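Long-range contacts in clavulanic acid biosynthesis oligopeptide binding protein 2 (Streptomyces clavuligerus, PDB 2WOL), which probably binds oligopeptides as an extracellular solute-binding protein and belongs to the biosynthetic pathway of the beta-lactamase inhibitor clavulanic acid: residues A[99-104]-A[172-177]; A[298-303]-A[526-531]; A[491-496]-A[507-512]. All blocks are in the same frame, centred on the assembly; numbering follows the deposited sequence.

In the fold
The three contacts sample separate parts of a single bilobed solute-binding chain. Contact 1 comes first in sequence and joins the central strands, 98-102 and 171-175, of a four-stranded antiparallel sheet. Contact 2 follows, its ends drawn from 298-303 and from strand 523-534 over 220 residues later. Contact 3, where helices 488-499 and 503-520 pack, is nested within that long excursion, and helix 503-520 leads directly into strand 523-534. The centres of contacts 1 and 2 lie about 35 Å apart on opposite sides of the chain's centre; that of contact 3 is about 26 Å from contact 1's and 25 Å from contact 2's. None touch. Contact 2 closes the chain portion carrying contact 3.

Contact 1: A[99-104]-A[172-177]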
loop_
_atom_site.group_PDB
_atom_site.type_symbol
_atom_site.label_atom_id
_atom_site.label_comp_id
_atom_site.label_asym_id
_atom_site.label_seq_id
_atom_site.Cartn_x
_atom_site.Cartn_y
_atom_site.Cartn_z
ATOM N N TRP A 99 -4.437 -13.063 20.295
ATOM C CA TRP A 99 -4.340 -11.617 20.414
ATOM C C TRP A 99 -5.567 -11.068 21.119
ATOM O O TRP A 99 -6.696 -11.264 20.663
ATOM C CB TRP A 99 -4.191 -10.995 19.027
ATOM C CG TRP A 99 -2.857 -11.256 18.413
ATOM C CD1 TRP A 99 -2.390 -12.444 17.927
ATOM C CD2 TRP A 99 -1.806 -10.305 18.227
ATOM N NE1 TRP A 99 -1.112 -12.292 17.445
ATOM C CE2 TRP A 99 -0.730 -10.987 17.617
ATOM C CE3 TRP A 99 -1.674 -8.939 18.507
ATOM C CZ2 TRP A 99 0.470 -10.346 17.287
ATOM C CZ3 TRP A 99 -0.488 -8.304 18.178
ATOM C CH2 TRP A 99 0.571 -9.008 17.575
ATOM N N THR A 100 -5.331 -10.384 22.234
ATOM C CA THR A 100 -6.393 -9.844 23.071
ATOM C C THR A 100 -6.340 -8.316 23.104
ATOM O O THR A 100 -5.267 -7.725 23.255
ATOM C CB THR A 100 -6.282 -10.417 24.507
ATOM O OG1 THR A 100 -6.333 -11.848 24.451
ATOM C CG2 THR A 100 -7.396 -9.903 25.406
ATOM N N TYR A 101 -7.505 -7.690 22.949
ATOM C CA TYR A 101 -7.652 -6.236 23.016
ATOM C C TYR A 101 -8.741 -5.866 24.008
ATOM O O TYR A 101 -9.724 -6.598 24.174
ATOM C CB TYR A 101 -8.001 -5.644 21.641
ATOM C CG TYR A 101 -6.958 -5.885 20.577
ATOM C CD1 TYR A 101 -6.952 -7.071 19.846
ATOM C CD2 TYR A 101 -5.982 -4.927 20.295
ATOM C CE1 TYR A 101 -5.999 -7.309 18.864
ATOM C CE2 TYR A 101 -5.021 -5.153 19.312
ATOM C CZ TYR A 101 -5.037 -6.349 18.602
ATOM O OH TYR A 101 -4.100 -6.611 17.627
ATOM N N ARG A 102 -8.556 -4.718 24.652
ATOM C CA ARG A 102 -9.504 -4.204 25.633
ATOM C C ARG A 102 -9.976 -2.836 25.174
ATOM O O ARG A 102 -9.175 -1.913 25.017
ATOM C CB ARG A 102 -8.858 -4.154 27.023
ATOM C CG ARG A 102 -8.213 -5.484 27.382
ATOM C CD ARG A 102 -7.581 -5.553 28.764
ATOM N NE ARG A 102 -6.842 -6.811 28.872
ATOM C CZ ARG A 102 -7.395 -7.997 29.122
ATOM N NH1 ARG A 102 -8.703 -8.102 29.325
ATOM N NH2 ARG A 102 -6.636 -9.082 29.173
ATOM N N LEU A 103 -11.277 -2.723 24.936
ATOM C CA LEU A 103 -11.857 -1.527 24.340
ATOM C C LEU A 103 -12.124 -0.431 25.360
ATOM O O LEU A 103 -12.509 -0.706 26.503
ATOM C CB LEU A 103 -13.158 -1.872 23.613
ATOM C CG LEU A 103 -13.089 -2.505 22.222
ATOM C CD1 LEU A 103 -12.704 -3.981 22.287
ATOM C CD2 LEU A 103 -14.435 -2.335 21.526
ATOM N N ARG A 104 -11.922 0.815 24.936
ATOM C CA ARG A 104 -12.342 1.978 25.716
ATOM C C ARG A 104 -13.855 1.944 25.923
ATOM O O ARG A 104 -14.601 1.523 25.037
ATOM C CB ARG A 104 -11.941 3.274 25.011
ATOM C CG ARG A 104 -10.447 3.524 24.953
ATOM C CD ARG A 104 -10.147 4.673 24.008
ATOM N NE ARG A 104 -8.761 5.117 24.098
ATOM C CZ ARG A 104 -8.320 6.034 24.958
ATOM N NH1 ARG A 104 -9.154 6.615 25.811
ATOM N NH2 ARG A 104 -7.040 6.375 24.961
ATOM N N ILE A 172 -12.107 -8.297 23.311
ATOM C CA ILE A 172 -12.119 -9.140 22.125
ATOM C C ILE A 172 -10.843 -9.975 22.049
ATOM O O ILE A 172 -9.739 -9.470 22.296
ATOM C CB ILE A 172 -12.383 -8.316 20.823
ATOM C CG1 ILE A 172 -12.682 -9.248 19.637
ATOM C CG2 ILE A 172 -11.238 -7.327 20.528
ATOM C CD1 ILE A 172 -13.390 -8.564 18.479
ATOM N N VAL A 173 -11.011 -11.261 21.743
ATOM C CA VAL A 173 -9.898 -12.207 21.672
ATOM C C VAL A 173 -9.871 -12.883 20.304
ATOM O O VAL A 173 -10.864 -13.479 19.882
ATOM C CB VAL A 173 -9.999 -13.298 22.777
ATOM C CG1 VAL A 173 -8.823 -14.264 22.695
ATOM C CG2 VAL A 173 -10.067 -12.662 24.164
ATOM N N PHE A 174 -8.734 -12.781 19.616
ATOM C CA PHE A 174 -8.549 -13.427 18.317
ATOM C C PHE A 174 -7.657 -14.660 18.462
ATOM O O PHE A 174 -6.491 -14.552 18.842
ATOM C CB PHE A 174 -7.925 -12.454 17.316
ATOM C CG PHE A 174 -8.777 -11.254 17.014
ATOM C CD1 PHE A 174 -8.621 -10.068 17.733
ATOM C CD2 PHE A 174 -9.722 -11.295 15.992
ATOM C CE1 PHE A 174 -9.404 -8.954 17.453
ATOM C CE2 PHE A 174 -10.511 -10.178 15.706
ATOM C CZ PHE A 174 -10.348 -9.006 16.435
ATOM N N ARG A 175 -8.215 -15.830 18.160
ATOM C CA ARG A 175 -7.467 -17.082 18.215
ATOM C C ARG A 175 -7.074 -17.484 16.800
ATOM O O ARG A 175 -7.881 -18.044 16.056
ATOM C CB ARG A 175 -8.302 -18.187 18.867
ATOM C CG ARG A 175 -8.665 -17.950 20.326
ATOM C CD ARG A 175 -9.555 -19.082 20.806
ATOM N NE ARG A 175 -9.790 -19.069 22.249
ATOM C CZ ARG A 175 -10.544 -19.962 22.891
ATOM N NH1 ARG A 175 -11.143 -20.940 22.221
ATOM N NH2 ARG A 175 -10.704 -19.876 24.206
ATOM N N LEU A 176 -5.830 -17.190 16.439
ATOM C CA LEU A 176 -5.367 -17.362 15.064
ATOM C C LEU A 176 -5.022 -18.807 14.740
ATOM O O LEU A 176 -4.706 -19.593 15.632
ATOM C CB LEU A 176 -4.173 -16.439 14.769
ATOM C CG LEU A 176 -4.275 -14.963 15.181
ATOM C CD1 LEU A 176 -3.022 -14.199 14.774
ATOM C CD2 LEU A 176 -5.518 -14.289 14.627
ATOM N N THR A 177 -5.087 -19.145 13.455
ATOM C CA THR A 177 -4.787 -20.494 12.977
ATOM C C THR A 177 -3.284 -20.769 12.942
ATOM O O THR A 177 -2.859 -21.916 12.793
ATOM C CB THR A 177 -5.366 -20.729 11.568
ATOM O OG1 THR A 177 -4.873 -19.722 10.674
ATOM C CG2 THR A 177 -6.890 -20.676 11.591
#
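W99 and F174 face each other as an antiparallel hydrogen-bonded pair with both peptide groups engaged. F174 N donates to W99 O at 2.7 Å in an almost straight bond (178° at the hydrogen), and W99 N returns one to F174 O at 2.9 Å. Y101 and I172 make the second such pair: Y101 N reaches I172 O at 2.9 Å, and I172 N reaches Y101 O at 3.1 Å. Between them T100 and V173 form a non-hydrogen-bonded pair, where CA-H...O contacts from V173 to W99 O and from T100 to I172 O supplement the ladder. The axes of 99-102 and 172-175 approach to 4.7 Å, their directions 168° apart, which confirms regular antiparallel pairing.

Packing is heaviest on the face carrying W99, Y101, I172 and F174. Y101 and F174, from different pairs, cross at about a right angle; Y101 CD1 lies near the plane of the F174 ring, at its edge, 3.9 Å from F174 CE1. At one end of the ladder L176 CD1 comes obliquely against W99 CD1 at 3.7 Å. At the other, I172 CG2, set between its backbone N and carbonyl carbon, touches Y101 CB at 3.8 Å and also meets L103 CD1. On the reverse face T100 and V173 lie side by side, pointing the same way, with T100 OG1 against both valine methyls.

The polar ends of the aromatic residues bond outside the pair, Y101 OH to D184 OD1 and W99 NE1 to G96 O. F183 of helix 183-186 meets the rings of W99 and F174, while helix 117-127 packs on I172, L103 and F174. Backbone bonds from T100 to E91 and from V173 to L165 place strands 91-93 and 164-166 along the outer edges of this central pair.

Contact 2: A[298-303]-A[526-531]; sequences NPRTSF and LVHDKT
T301 and D529 anchor a set of backbone hydrogen bonds between the two segments. T301 N donates to D529 O at 3.0 Å from well above the carbonyl plane, and D529 N donates to F303 O at 2.9 Å. Farther along, T531 N meets P299 O at 3.0 Å, with a C=O...N angle of 172°. R300 and K530 sit between these bonds as an antiparallel non-hydrogen-bonded pair whose side chains diverge.

Water adds a second layer of polar contact. One molecule donates to D529 O at 2.7 Å and to F303 O at 2.9 Å, bridging the segments, and accepts weakly from S302 N. D529 O therefore serves both T301 N and the water. Within 298-303, T301 OG1 sits between its backbone N and carbonyl carbon (chi1 63°), where it accepts from F303 N at 3.3 Å.

Side-chain packing lies beyond this core. T301 CG2 meets T531 CG2 at 3.7 Å, the side chains crossing at about a right angle, and P299 CG also rests on that T531 methyl. R300 is extended from CG to NE, and beyond it NH1 lies 3.5 Å from H528 CB, with H528 CG at the edge of the guanidinium and in its plane; NH2 forms a salt bridge with D346. H528 ND1 is buried here without a polar partner. The aliphatic part of K530 lies against R300, CG to CG.

The T301-F303 bond defines an ST turn, and the chain turns a corner at S302, so the strands before and after it belong to different sheets or faces. The directions from CA of N298 to F303 and from V527 to T531 are 131° apart, consistent with a bent ladder. Two distant segments meeting as neighbouring strands is consistent with the paired interlobe connections of bilobed solute-binding proteins.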
loop_
_atom_site.group_PDB
_atom_site.type_symbol
_atom_site.label_atom_id
_atom_site.label_comp_id
_atom_site.label_asym_id
_atom_site.label_seq_id
_atom_site.Cartn_x
_atom_site.Cartn_y
_atom_site.Cartn_z
ATOM N N ASN A 298 9.099 15.677 -1.608
ATOM C CA ASN A 298 9.492 14.637 -2.565
ATOM C C ASN A 298 9.798 13.308 -1.847
ATOM O O ASN A 298 10.931 12.829 -1.871
ATOM C CB ASN A 298 10.700 15.134 -3.378
ATOM C CG ASN A 298 11.033 14.253 -4.587
ATOM O OD1 ASN A 298 10.203 13.489 -5.093
ATOM N ND2 ASN A 298 12.265 14.378 -5.064
ATOM N N PRO A 299 8.783 12.707 -1.197
ATOM C CA PRO A 299 9.031 11.513 -0.396
ATOM C C PRO A 299 9.121 10.241 -1.232
ATOM O O PRO A 299 8.659 10.211 -2.375
ATOM C CB PRO A 299 7.782 11.436 0.485
ATOM C CG PRO A 299 6.707 11.981 -0.382
ATOM C CD PRO A 299 7.358 13.094 -1.168
ATOM N N ARG A 300 9.707 9.202 -0.644
ATOM C CA ARG A 300 9.550 7.844 -1.146
ATOM C C ARG A 300 8.126 7.414 -0.830
ATOM O O ARG A 300 7.591 7.773 0.224
ATOM C CB ARG A 300 10.520 6.894 -0.453
ATOM C CG ARG A 300 11.971 7.090 -0.843
ATOM C CD ARG A 300 12.873 6.465 0.200
ATOM N NE ARG A 300 14.265 6.418 -0.233
ATOM C CZ ARG A 300 14.813 5.409 -0.905
ATOM N NH1 ARG A 300 14.087 4.349 -1.239
ATOM N NH2 ARG A 300 16.095 5.462 -1.237
ATOM N N THR A 301 7.516 6.650 -1.733
ATOM C CA THR A 301 6.146 6.161 -1.532
ATOM C C THR A 301 6.117 4.773 -0.892
ATOM O O THR A 301 5.046 4.287 -0.511
ATOM C CB THR A 301 5.360 6.085 -2.855
ATOM O OG1 THR A 301 5.987 5.141 -3.730
ATOM C CG2 THR A 301 5.300 7.440 -3.539
ATOM N N SER A 302 7.291 4.150 -0.789
ATOM C CA SER A 302 7.458 2.759 -0.333
ATOM C C SER A 302 7.061 1.715 -1.382
ATOM O O SER A 302 7.129 0.511 -1.124
ATOM C CB SER A 302 6.751 2.501 1.002
ATOM O OG SER A 302 7.414 3.189 2.049
ATOM N N PHE A 303 6.662 2.182 -2.562
ATOM C CA PHE A 303 6.385 1.295 -3.685
ATOM C C PHE A 303 7.686 0.881 -4.354
ATOM O O PHE A 303 8.665 1.639 -4.364
ATOM C CB PHE A 303 5.466 1.969 -4.707
ATOM C CG PHE A 303 4.002 1.894 -4.360
ATOM C CD1 PHE A 303 3.489 2.596 -3.270
ATOM C CD2 PHE A 303 3.134 1.140 -5.140
ATOM C CE1 PHE A 303 2.133 2.533 -2.957
ATOM C CE2 PHE A 303 1.776 1.072 -4.833
ATOM C CZ PHE A 303 1.279 1.762 -3.738
ATOM N N LEU A 526 14.049 -2.392 -9.854
ATOM C CA LEU A 526 14.439 -1.228 -10.653
ATOM C C LEU A 526 14.633 0.004 -9.778
ATOM O O LEU A 526 15.764 0.451 -9.565
ATOM C CB LEU A 526 13.428 -0.958 -11.773
ATOM C CG LEU A 526 13.192 -2.104 -12.766
ATOM C CD1 LEU A 526 12.153 -1.711 -13.800
ATOM C CD2 LEU A 526 14.490 -2.518 -13.447
ATOM N N VAL A 527 13.530 0.545 -9.272
ATOM C CA VAL A 527 13.583 1.707 -8.387
ATOM C C VAL A 527 12.561 1.598 -7.273
ATOM O O VAL A 527 11.534 0.933 -7.433
ATOM C CB VAL A 527 13.342 3.054 -9.148
ATOM C CG1 VAL A 527 14.434 3.313 -10.189
ATOM C CG2 VAL A 527 11.950 3.101 -9.789
ATOM N N HIS A 528 12.861 2.236 -6.145
ATOM C CA HIS A 528 11.836 2.555 -5.162
ATOM C C HIS A 528 11.243 3.896 -5.568
ATOM O O HIS A 528 11.962 4.898 -5.716
ATOM C CB HIS A 528 12.406 2.617 -3.749
ATOM C CG HIS A 528 12.813 1.285 -3.205
ATOM N ND1 HIS A 528 11.934 0.230 -3.073
ATOM C CD2 HIS A 528 14.006 0.840 -2.746
ATOM C CE1 HIS A 528 12.571 -0.809 -2.565
ATOM N NE2 HIS A 528 13.828 -0.463 -2.352
ATOM N N ASP A 529 9.930 3.900 -5.767
ATOM C CA ASP A 529 9.229 5.059 -6.306
ATOM C C ASP A 529 9.270 6.261 -5.363
ATOM O O ASP A 529 9.310 6.116 -4.135
ATOM C CB ASP A 529 7.798 4.705 -6.723
ATOM C CG ASP A 529 7.747 3.950 -8.047
ATOM O OD1 ASP A 529 8.438 4.364 -9.007
ATOM O OD2 ASP A 529 7.016 2.942 -8.130
ATOM N N LYS A 530 9.302 7.443 -5.968
ATOM C CA LYS A 530 9.176 8.702 -5.253
ATOM C C LYS A 530 8.074 9.513 -5.912
ATOM O O LYS A 530 7.651 9.212 -7.030
ATOM C CB LYS A 530 10.500 9.468 -5.259
ATOM C CG LYS A 530 11.560 8.837 -4.361
ATOM C CD LYS A 530 12.906 9.541 -4.442
ATOM C CE LYS A 530 12.882 10.909 -3.771
ATOM N NZ LYS A 530 14.240 11.512 -3.723
ATOM N N THR A 531 7.596 10.532 -5.213
ATOM C CA THR A 531 6.499 11.333 -5.726
ATOM C C THR A 531 6.686 12.782 -5.297
ATOM O O THR A 531 7.458 13.061 -4.382
ATOM C CB THR A 531 5.137 10.788 -5.233
ATOM O OG1 THR A 531 4.079 11.334 -6.028
ATOM C CG2 THR A 531 4.903 11.116 -3.759
HETATM O O HOH W 1 9.402 3.848 -2.638
#

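Contact 3: A[491-496]-A[507-512]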
loop_
_atom_site.group_PDB
_atom_site.type_symbol
_atom_site.label_atom_id
_atom_site.label_comp_id
_atom_site.label_asym_id
_atom_site.label_seq_id
_atom_site.Cartn_x
_atom_site.Cartn_y
_atom_site.Cartn_z
ATOM N N ASN A 491 9.398 -20.268 2.272
ATOM C CA ASN A 491 8.157 -20.372 3.043
ATOM C C ASN A 491 8.410 -20.640 4.530
ATOM O O ASN A 491 7.789 -20.010 5.397
ATOM C CB ASN A 491 7.232 -21.444 2.453
ATOM C CG ASN A 491 6.835 -21.162 1.009
ATOM O OD1 ASN A 491 7.019 -20.056 0.498
ATOM N ND2 ASN A 491 6.286 -22.172 0.344
ATOM N N ALA A 492 9.337 -21.558 4.812
ATOM C CA ALA A 492 9.698 -21.904 6.186
ATOM C C ALA A 492 10.305 -20.720 6.932
ATOM O O ALA A 492 9.964 -20.480 8.092
ATOM C CB ALA A 492 10.645 -23.097 6.210
ATOM N N LEU A 493 11.195 -19.980 6.269
ATOM C CA LEU A 493 11.787 -18.784 6.865
ATOM C C LEU A 493 10.726 -17.739 7.196
ATOM O O LEU A 493 10.752 -17.144 8.274
ATOM C CB LEU A 493 12.863 -18.182 5.957
ATOM C CG LEU A 493 14.232 -18.870 5.895
ATOM C CD1 LEU A 493 15.058 -18.282 4.771
ATOM C CD2 LEU A 493 14.988 -18.760 7.216
ATOM N N ILE A 494 9.796 -17.527 6.264
ATOM C CA ILE A 494 8.672 -16.618 6.486
ATOM C C ILE A 494 7.868 -17.062 7.714
ATOM O O ILE A 494 7.578 -16.252 8.600
ATOM C CB ILE A 494 7.773 -16.484 5.223
ATOM C CG1 ILE A 494 8.535 -15.751 4.108
ATOM C CG2 ILE A 494 6.453 -15.766 5.556
ATOM C CD1 ILE A 494 7.800 -15.670 2.782
ATOM N N ASP A 495 7.537 -18.351 7.778
ATOM C CA ASP A 495 6.835 -18.899 8.938
ATOM C C ASP A 495 7.605 -18.626 10.229
ATOM O O ASP A 495 7.010 -18.261 11.244
ATOM C CB ASP A 495 6.583 -20.402 8.764
ATOM C CG ASP A 495 5.476 -20.702 7.760
ATOM O OD1 ASP A 495 4.735 -19.772 7.370
ATOM O OD2 ASP A 495 5.341 -21.883 7.366
ATOM N N GLU A 496 8.930 -18.778 10.190
ATOM C CA GLU A 496 9.747 -18.530 11.379
ATOM C C GLU A 496 9.654 -17.082 11.869
ATOM O O GLU A 496 9.529 -16.842 13.071
ATOM C CB GLU A 496 11.207 -18.936 11.165
ATOM C CG GLU A 496 12.004 -18.981 12.465
ATOM C CD GLU A 496 13.419 -19.503 12.303
ATOM O OE1 GLU A 496 13.739 -20.096 11.250
ATOM O OE2 GLU A 496 14.213 -19.313 13.251
ATOM N N ALA A 507 14.376 -9.524 11.847
ATOM C CA ALA A 507 14.994 -8.782 10.747
ATOM C C ALA A 507 16.057 -9.611 10.020
ATOM O O ALA A 507 16.121 -9.596 8.787
ATOM C CB ALA A 507 15.582 -7.469 11.252
ATOM N N GLU A 508 16.875 -10.343 10.777
ATOM C CA GLU A 508 17.911 -11.194 10.187
ATOM C C GLU A 508 17.323 -12.334 9.365
ATOM O O GLU A 508 17.858 -12.685 8.317
ATOM C CB GLU A 508 18.865 -11.744 11.256
ATOM C CG GLU A 508 19.889 -10.731 11.765
ATOM C CD GLU A 508 20.671 -10.060 10.641
ATOM O OE1 GLU A 508 21.328 -10.772 9.847
ATOM O OE2 GLU A 508 20.626 -8.816 10.554
ATOM N N LEU A 509 16.226 -12.910 9.848
ATOM C CA LEU A 509 15.510 -13.931 9.095
ATOM C C LEU A 509 14.974 -13.359 7.785
ATOM O O LEU A 509 15.077 -13.997 6.742
ATOM C CB LEU A 509 14.374 -14.526 9.927
ATOM C CG LEU A 509 14.781 -15.462 11.070
ATOM C CD1 LEU A 509 13.627 -15.616 12.047
ATOM C CD2 LEU A 509 15.256 -16.822 10.556
ATOM N N TRP A 510 14.418 -12.149 7.844
ATOM C CA TRP A 510 13.903 -11.495 6.641
ATOM C C TRP A 510 14.995 -11.183 5.627
ATOM O O TRP A 510 14.762 -11.267 4.421
ATOM C CB TRP A 510 13.098 -10.244 6.987
ATOM C CG TRP A 510 11.682 -10.559 7.352
ATOM C CD1 TRP A 510 11.082 -10.367 8.564
ATOM C CD2 TRP A 510 10.682 -11.133 6.495
ATOM N NE1 TRP A 510 9.772 -10.779 8.514
ATOM C CE2 TRP A 510 9.500 -11.256 7.258
ATOM C CE3 TRP A 510 10.669 -11.548 5.153
ATOM C CZ2 TRP A 510 8.318 -11.782 6.728
ATOM C CZ3 TRP A 510 9.492 -12.070 4.626
ATOM C CH2 TRP A 510 8.334 -12.184 5.411
ATOM N N ARG A 511 16.182 -10.841 6.121
ATOM C CA ARG A 511 17.341 -10.632 5.259
ATOM C C ARG A 511 17.739 -11.907 4.529
ATOM O O ARG A 511 18.112 -11.861 3.357
ATOM C CB ARG A 511 18.521 -10.063 6.049
ATOM C CG ARG A 511 18.320 -8.618 6.416
ATOM C CD ARG A 511 19.405 -8.083 7.312
ATOM N NE ARG A 511 19.243 -6.639 7.428
ATOM C CZ ARG A 511 19.860 -5.867 8.316
ATOM N NH1 ARG A 511 20.693 -6.391 9.207
ATOM N NH2 ARG A 511 19.627 -4.562 8.314
ATOM N N ALA A 512 17.642 -13.045 5.218
ATOM C CA ALA A 512 17.887 -14.341 4.594
ATOM C C ALA A 512 16.836 -14.653 3.522
ATOM O O ALA A 512 17.170 -15.172 2.456
ATOM C CB ALA A 512 17.934 -15.451 5.639
#
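E496 and L509 touch across two helices that share no hydrogen bond here; the shortest side-chain polar bond lies within 507-512, where R511 NH1 donates to E508 OE2 at 2.8 Å. That bond belongs to a salt bridge between residues about one helical turn apart, and its angle of 134° at the hydrogen shows that it is bent. The guanidinium of R511 is held further by A358 O and H359 O, bonded to NE and NH2, which tie this side of the helix to a loop.

Across the interface leucine, isoleucine, alanine and indole carbons make most of the contact, with the E496 side chain at its rim. E496 has CG anti to the backbone N (chi1 -167°) and an extended chain beyond, which crosses L509 at about a right angle. Its CG meets L509 CD1 at 3.8 Å, and OE1 lies 3.7 Å from L509 CD2, so both leucine methyls pack on the glutamate chain and its carboxylate. L493 and L509 sit at the closest approach of the backbones, their CA atoms 6.5 Å apart. Their side chains cross obliquely and touch through CD2 to CD2 at 3.9 Å, while the other methyl of L493, CD1, reaches A512 CB at 4.1 Å. On the more buried side, W510 starts away from helix 488-499, yet the six-membered part of its indole swings back: CH2 comes to 3.8 Å from I494 CG1, approaching the branch obliquely, with CZ3 also against CG1 and CH2 near CG2.

The segment axes lie 9.3 Å apart, with a signed crossing angle of -165°, the geometry of an antiparallel helical hairpin closed by the short connection between residues 499 and 503. Helix 460-468 packs against its buried side, Y461 touching both I494 and W510, and D495 OD1 forms a salt bridge with R471 just beyond that helix.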